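Local coordinates for uncharacterized RNA methyltransferase pyrab10780 (Pyrococcus abyssi, PDB 2JJQ), which methylates C5 of uridine 54 in tRNA, using S-adenosyl-L-methionine as methyl donor and releasing S-adenosyl-L-homocysteine, at residues 347-361 against 373-386. Residues are numbered along the deposited sequence; the frame is centred on the assembly and turned at random.
Sequences REVSVKGFDTVIVDP and RLNREKPGVIVYVS. With SAH (S-adenosyl-L-homocysteine), chain B.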
loop_
_atom_site.group_PDB
_atom_site.type_symbol
_atom_site.label_atom_id
_atom_site.label_comp_id
_atom_site.label_asym_id
_atom_site.label_seq_id
_atom_site.Cartn_x
_atom_site.Cartn_y
_atom_site.Cartn_z
ATOM N N ARG A 347 -18.687 -14.231 1.607
ATOM C CA ARG A 347 -19.822 -14.992 1.057
ATOM C C ARG A 347 -20.777 -15.426 2.185
ATOM O O ARG A 347 -21.970 -15.658 1.943
ATOM C CB ARG A 347 -19.320 -16.213 0.284
ATOM C CG ARG A 347 -18.216 -15.929 -0.742
ATOM C CD ARG A 347 -17.610 -17.245 -1.314
ATOM N NE ARG A 347 -18.619 -18.298 -1.263
ATOM C CZ ARG A 347 -18.841 -19.177 -2.235
ATOM N NH1 ARG A 347 -18.109 -19.144 -3.351
ATOM N NH2 ARG A 347 -19.797 -20.098 -2.090
ATOM N N GLU A 348 -20.269 -15.524 3.410
ATOM C CA GLU A 348 -21.019 -16.114 4.528
ATOM C C GLU A 348 -21.254 -15.233 5.753
ATOM O O GLU A 348 -22.144 -15.542 6.571
ATOM C CB GLU A 348 -20.324 -17.399 5.008
ATOM C CG GLU A 348 -19.022 -17.156 5.802
ATOM C CD GLU A 348 -18.038 -18.363 5.737
ATOM O OE1 GLU A 348 -18.552 -19.512 5.577
ATOM O OE2 GLU A 348 -16.780 -18.163 5.840
ATOM N N VAL A 349 -20.466 -14.168 5.923
ATOM C CA VAL A 349 -20.532 -13.360 7.156
ATOM C C VAL A 349 -21.907 -12.769 7.376
ATOM O O VAL A 349 -22.525 -12.240 6.458
ATOM C CB VAL A 349 -19.482 -12.205 7.160
ATOM C CG1 VAL A 349 -19.781 -11.221 6.046
ATOM C CG2 VAL A 349 -19.465 -11.452 8.515
ATOM N N SER A 350 -22.382 -12.856 8.613
ATOM C CA SER A 350 -23.617 -12.182 9.014
ATOM C C SER A 350 -23.358 -10.729 9.393
ATOM O O SER A 350 -22.383 -10.415 10.090
ATOM C CB SER A 350 -24.270 -12.912 10.198
ATOM O OG SER A 350 -25.252 -12.095 10.772
ATOM N N VAL A 351 -24.251 -9.857 8.966
ATOM C CA VAL A 351 -24.188 -8.448 9.312
ATOM C C VAL A 351 -25.320 -8.081 10.240
ATOM O O VAL A 351 -25.588 -6.924 10.485
ATOM C CB VAL A 351 -24.203 -7.587 8.020
ATOM C CG1 VAL A 351 -22.880 -7.750 7.310
ATOM C CG2 VAL A 351 -25.283 -8.034 7.060
ATOM N N LYS A 352 -25.993 -9.082 10.801
ATOM C CA LYS A 352 -27.087 -8.801 11.721
ATOM C C LYS A 352 -26.586 -8.195 13.015
ATOM O O LYS A 352 -25.573 -8.653 13.562
ATOM C CB LYS A 352 -27.783 -10.117 12.093
ATOM C CG LYS A 352 -28.446 -10.867 10.927
ATOM C CD LYS A 352 -29.366 -11.971 11.503
ATOM C CE LYS A 352 -29.900 -12.936 10.435
ATOM N NZ LYS A 352 -30.884 -12.249 9.550
ATOM N N GLY A 353 -27.306 -7.216 13.539
ATOM C CA GLY A 353 -27.116 -6.777 14.916
ATOM C C GLY A 353 -26.029 -5.739 15.144
ATOM O O GLY A 353 -25.658 -5.501 16.294
ATOM N N PHE A 354 -25.494 -5.145 14.073
ATOM C CA PHE A 354 -24.453 -4.108 14.239
ATOM C C PHE A 354 -25.065 -2.733 14.057
ATOM O O PHE A 354 -26.022 -2.594 13.304
ATOM C CB PHE A 354 -23.350 -4.331 13.206
ATOM C CG PHE A 354 -22.623 -5.581 13.429
ATOM C CD1 PHE A 354 -21.675 -5.658 14.468
ATOM C CD2 PHE A 354 -22.871 -6.706 12.653
ATOM C CE1 PHE A 354 -20.967 -6.808 14.732
ATOM C CE2 PHE A 354 -22.169 -7.885 12.943
ATOM C CZ PHE A 354 -21.224 -7.950 13.950
ATOM N N ASP A 355 -24.498 -1.718 14.721
ATOM C CA ASP A 355 -24.868 -0.322 14.447
ATOM C C ASP A 355 -24.127 0.271 13.232
ATOM O O ASP A 355 -24.683 1.085 12.495
ATOM C CB ASP A 355 -24.502 0.532 15.661
ATOM C CG ASP A 355 -25.246 0.088 16.903
ATOM O OD1 ASP A 355 -26.471 -0.126 16.781
ATOM O OD2 ASP A 355 -24.630 -0.041 17.976
ATOM N N THR A 356 -22.871 -0.153 13.036
ATOM C CA THR A 356 -22.105 0.271 11.882
ATOM C C THR A 356 -21.376 -0.903 11.314
ATOM O O THR A 356 -20.874 -1.717 12.069
ATOM C CB THR A 356 -21.061 1.367 12.270
ATOM O OG1 THR A 356 -21.749 2.549 12.612
ATOM C CG2 THR A 356 -20.166 1.723 11.073
ATOM N N VAL A 357 -21.315 -1.018 9.981
ATOM C CA VAL A 357 -20.497 -2.054 9.389
ATOM C C VAL A 357 -19.406 -1.341 8.566
ATOM O O VAL A 357 -19.709 -0.539 7.683
ATOM C CB VAL A 357 -21.328 -3.008 8.451
ATOM C CG1 VAL A 357 -20.392 -3.921 7.673
ATOM C CG2 VAL A 357 -22.315 -3.869 9.257
ATOM N N ILE A 358 -18.146 -1.681 8.808
ATOM C CA ILE A 358 -17.029 -1.128 8.005
ATOM C C ILE A 358 -16.641 -2.171 7.012
ATOM O O ILE A 358 -16.481 -3.341 7.385
ATOM C CB ILE A 358 -15.810 -0.894 8.884
ATOM C CG1 ILE A 358 -16.210 0.044 10.028
ATOM C CG2 ILE A 358 -14.643 -0.284 8.058
ATOM C CD1 ILE A 358 -15.121 0.090 11.097
ATOM N N VAL A 359 -16.501 -1.778 5.753
ATOM C CA VAL A 359 -15.987 -2.735 4.754
ATOM C C VAL A 359 -14.770 -2.171 4.052
ATOM O O VAL A 359 -14.790 -1.029 3.639
ATOM C CB VAL A 359 -17.067 -3.125 3.714
ATOM C CG1 VAL A 359 -18.201 -3.941 4.400
ATOM C CG2 VAL A 359 -17.621 -1.937 2.976
ATOM N N ASP A 360 -13.721 -2.987 3.908
ATOM C CA ASP A 360 -12.493 -2.564 3.228
ATOM C C ASP A 360 -12.147 -3.700 2.284
ATOM O O ASP A 360 -11.214 -4.419 2.529
ATOM C CB ASP A 360 -11.352 -2.381 4.269
ATOM C CG ASP A 360 -10.139 -1.651 3.697
ATOM O OD1 ASP A 360 -10.151 -1.374 2.481
ATOM O OD2 ASP A 360 -9.168 -1.407 4.484
ATOM N N PRO A 361 -12.949 -3.897 1.239
ATOM C CA PRO A 361 -12.841 -5.114 0.449
ATOM C C PRO A 361 -11.585 -5.214 -0.382
ATOM O O PRO A 361 -10.879 -4.216 -0.533
ATOM C CB PRO A 361 -14.059 -5.027 -0.498
ATOM C CG PRO A 361 -14.381 -3.570 -0.627
ATOM C CD PRO A 361 -14.047 -3.024 0.785
ATOM N N ARG A 373 -27.127 -9.064 1.964
ATOM C CA ARG A 373 -27.281 -9.150 3.405
ATOM C C ARG A 373 -27.329 -7.755 4.021
ATOM O O ARG A 373 -28.152 -7.485 4.898
ATOM C CB ARG A 373 -26.165 -9.979 4.009
ATOM C CG ARG A 373 -26.341 -11.468 3.776
ATOM C CD ARG A 373 -25.193 -12.238 4.397
ATOM N NE ARG A 373 -25.581 -13.634 4.413
ATOM C CZ ARG A 373 -24.955 -14.577 3.727
ATOM N NH1 ARG A 373 -23.880 -14.262 3.006
ATOM N NH2 ARG A 373 -25.394 -15.836 3.781
ATOM N N LEU A 374 -26.487 -6.844 3.514
ATOM C CA LEU A 374 -26.462 -5.459 4.008
ATOM C C LEU A 374 -27.795 -4.757 3.679
ATOM O O LEU A 374 -28.339 -3.990 4.484
ATOM C CB LEU A 374 -25.276 -4.708 3.350
ATOM C CG LEU A 374 -23.905 -5.053 3.976
ATOM C CD1 LEU A 374 -22.696 -4.550 3.084
ATOM C CD2 LEU A 374 -23.785 -4.467 5.390
ATOM N N ASN A 375 -28.299 -5.015 2.474
ATOM C CA ASN A 375 -29.608 -4.473 2.028
ATOM C C ASN A 375 -30.805 -4.964 2.867
ATOM O O ASN A 375 -31.801 -4.247 3.048
ATOM C CB ASN A 375 -29.804 -4.738 0.523
ATOM C CG ASN A 375 -28.997 -3.780 -0.347
ATOM O OD1 ASN A 375 -28.590 -2.721 0.112
ATOM N ND2 ASN A 375 -28.820 -4.119 -1.622
ATOM N N ARG A 376 -30.703 -6.185 3.358
ATOM C CA ARG A 376 -31.781 -6.820 4.119
ATOM C C ARG A 376 -31.700 -6.372 5.564
ATOM O O ARG A 376 -32.703 -5.988 6.157
ATOM C CB ARG A 376 -31.659 -8.333 4.009
ATOM C CG ARG A 376 -32.678 -9.135 4.767
ATOM C CD ARG A 376 -32.709 -10.573 4.196
ATOM N NE ARG A 376 -31.747 -11.474 4.842
ATOM C CZ ARG A 376 -30.679 -12.013 4.245
ATOM N NH1 ARG A 376 -30.416 -11.758 2.961
ATOM N NH2 ARG A 376 -29.874 -12.818 4.931
ATOM N N GLU A 377 -30.495 -6.392 6.128
ATOM C CA GLU A 377 -30.310 -6.053 7.537
ATOM C C GLU A 377 -30.310 -4.563 7.781
ATOM O O GLU A 377 -30.740 -4.097 8.847
ATOM C CB GLU A 377 -29.000 -6.654 8.089
ATOM C CG GLU A 377 -28.980 -8.157 8.175
ATOM C CD GLU A 377 -30.229 -8.733 8.832
ATOM O OE1 GLU A 377 -30.566 -8.301 9.975
ATOM O OE2 GLU A 377 -30.847 -9.625 8.197
ATOM N N LYS A 378 -29.777 -3.806 6.822
ATOM C CA LYS A 378 -29.751 -2.363 6.908
ATOM C C LYS A 378 -29.149 -1.816 8.210
ATOM O O LYS A 378 -29.797 -1.074 8.951
ATOM C CB LYS A 378 -31.162 -1.780 6.676
ATOM C CG LYS A 378 -31.768 -2.026 5.297
ATOM C CD LYS A 378 -30.971 -1.315 4.182
ATOM C CE LYS A 378 -30.702 0.147 4.445
ATOM N NZ LYS A 378 -31.908 1.048 4.278
ATOM N N PRO A 379 -27.874 -2.131 8.466
ATOM C CA PRO A 379 -27.215 -1.417 9.556
ATOM C C PRO A 379 -27.324 0.070 9.306
ATOM O O PRO A 379 -27.345 0.478 8.146
ATOM C CB PRO A 379 -25.748 -1.876 9.451
ATOM C CG PRO A 379 -25.567 -2.388 8.018
ATOM C CD PRO A 379 -26.936 -2.935 7.634
ATOM N N GLY A 380 -27.432 0.859 10.377
ATOM C CA GLY A 380 -27.659 2.280 10.293
ATOM C C GLY A 380 -26.589 3.007 9.468
ATOM O O GLY A 380 -26.900 3.947 8.734
ATOM N N VAL A 381 -25.338 2.525 9.582
ATOM C CA VAL A 381 -24.228 3.163 8.902
ATOM C C VAL A 381 -23.333 2.095 8.260
ATOM O O VAL A 381 -23.020 1.072 8.872
ATOM C CB VAL A 381 -23.378 4.055 9.839
ATOM C CG1 VAL A 381 -22.132 4.606 9.051
ATOM C CG2 VAL A 381 -24.208 5.230 10.368
ATOM N N ILE A 382 -22.961 2.325 7.013
ATOM C CA ILE A 382 -21.864 1.567 6.425
ATOM C C ILE A 382 -20.694 2.504 6.185
ATOM O O ILE A 382 -20.861 3.587 5.600
ATOM C CB ILE A 382 -22.266 0.862 5.079
ATOM C CG1 ILE A 382 -23.337 -0.186 5.356
ATOM C CG2 ILE A 382 -21.020 0.253 4.464
ATOM C CD1 ILE A 382 -24.030 -0.734 4.047
ATOM N N VAL A 383 -19.488 2.099 6.591
ATOM C CA VAL A 383 -18.284 2.884 6.227
ATOM C C VAL A 383 -17.482 2.056 5.224
ATOM O O VAL A 383 -17.062 0.973 5.539
ATOM C CB VAL A 383 -17.372 3.240 7.497
ATOM C CG1 VAL A 383 -16.095 3.960 7.032
ATOM C CG2 VAL A 383 -18.144 4.079 8.506
ATOM N N TYR A 384 -17.298 2.564 4.011
ATOM C CA TYR A 384 -16.691 1.808 2.940
ATOM C C TYR A 384 -15.335 2.473 2.666
ATOM O O TYR A 384 -15.282 3.666 2.364
ATOM C CB TYR A 384 -17.607 1.853 1.714
ATOM C CG TYR A 384 -17.265 0.907 0.546
ATOM C CD1 TYR A 384 -18.287 0.271 -0.185
ATOM C CD2 TYR A 384 -15.946 0.626 0.202
ATOM C CE1 TYR A 384 -18.012 -0.580 -1.295
ATOM C CE2 TYR A 384 -15.655 -0.208 -0.922
ATOM C CZ TYR A 384 -16.702 -0.826 -1.633
ATOM O OH TYR A 384 -16.386 -1.646 -2.708
ATOM N N VAL A 385 -14.249 1.722 2.844
ATOM C CA VAL A 385 -12.899 2.199 2.563
ATOM C C VAL A 385 -12.403 1.481 1.320
ATOM O O VAL A 385 -12.565 0.266 1.207
ATOM C CB VAL A 385 -11.991 1.840 3.771
ATOM C CG1 VAL A 385 -10.546 2.204 3.528
ATOM C CG2 VAL A 385 -12.538 2.522 5.029
ATOM N N SER A 386 -11.822 2.227 0.380
ATOM C CA SER A 386 -11.480 1.649 -0.928
ATOM C C SER A 386 -10.354 2.429 -1.566
ATOM O O SER A 386 -10.404 3.661 -1.578
ATOM C CB SER A 386 -12.687 1.742 -1.879
ATOM O OG SER A 386 -12.419 1.193 -3.170
HETATM N N SAH B . -8.813 -3.263 6.680
HETATM C CA SAH B . -7.550 -4.023 6.405
HETATM C CB SAH B . -7.263 -4.092 4.906
HETATM C CG SAH B . -8.294 -4.892 4.142
HETATM S SD SAH B . -7.503 -5.458 2.627
HETATM C C SAH B . -6.407 -3.278 7.056
HETATM O O SAH B . -5.263 -3.747 7.162
HETATM O OXT SAH B . -6.615 -2.148 7.472
HETATM C "C5'" SAH B . -8.806 -6.526 2.068
HETATM C "C4'" SAH B . -8.912 -7.759 2.984
HETATM O "O4'" SAH B . -9.851 -8.736 2.461
HETATM C "C3'" SAH B . -7.602 -8.525 3.167
HETATM O "O3'" SAH B . -7.242 -8.491 4.563
HETATM C "C2'" SAH B . -7.916 -9.952 2.654
HETATM O "O2'" SAH B . -7.315 -11.023 3.389
HETATM C "C1'" SAH B . -9.404 -10.059 2.814
HETATM N N9 SAH B . -10.156 -10.839 1.838
HETATM C C8 SAH B . -9.913 -10.981 0.512
HETATM N N7 SAH B . -10.931 -11.688 -0.048
HETATM C C5 SAH B . -11.833 -11.961 0.907
HETATM C C6 SAH B . -13.133 -12.658 0.994
HETATM N N6 SAH B . -13.631 -13.210 -0.141
HETATM N N1 SAH B . -13.743 -12.707 2.223
HETATM C C2 SAH B . -13.210 -12.148 3.331
HETATM N N3 SAH B . -12.026 -11.519 3.309
HETATM C C4 SAH B . -11.331 -11.393 2.154
HETATM O O HOH W 1 -22.204 -12.274 3.753
HETATM O O HOH W 2 -29.737 -6.376 12.173
HETATM O O HOH W 3 -27.995 -0.683 12.761
HETATM O O HOH W 4 -11.455 -1.566 -0.550
#
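Arg373, near the end of helix 368-377, reaches over to the loop that leads into strand 356-359; the helix connects strands 356-359 and 381-386 in a beta-alpha-beta unit of the class I SAM-dependent methyltransferase fold. The Arg373 guanidinium has Glu348 O over one face and Arg347 O at its edge. Arg373 NH1 donates to Arg347 O at 2.6 Å, arriving from above the carbonyl plane, and a water links NH1 to Val349 O as well. Leu374 turns CD2 against Val351 CG1, 3.9 Å away, and also meets Val357 CG1, so the helix packs on both loop and strand. Glu377 folds back at chi2 (-48°), and its OE2 forms a salt bridge with Lys352 NZ at 3.0 Å, the amine sitting above the carboxylate plane. Pro379 then sets its CG on Val357 CG2.

From Val381 the strands run parallel, their axes 13° apart. After a weak first bond from Val381 N to Asp355 O come four good ones, the last from Val385 N to Val359 O at 2.9 Å. Thr356, Ile358, Val381 and Val383 share one face; Val357, Val359, Ile382 and Tyr384 the other. Tyr384 receives Val359 CG2 over one ring face, 4.1 Å from the centroid, while its hydroxyl bonds Asp395. Beside Val385, Asp360 begins the cofactor end: CG, anti to the backbone N (chi1 -167°), brings Asp360 OD1 to 3.7 Å from Val385 CG1, and Asp360 OD2 accepts a hydrogen bond from the amino N of S-adenosyl-L-homocysteine at 2.9 Å.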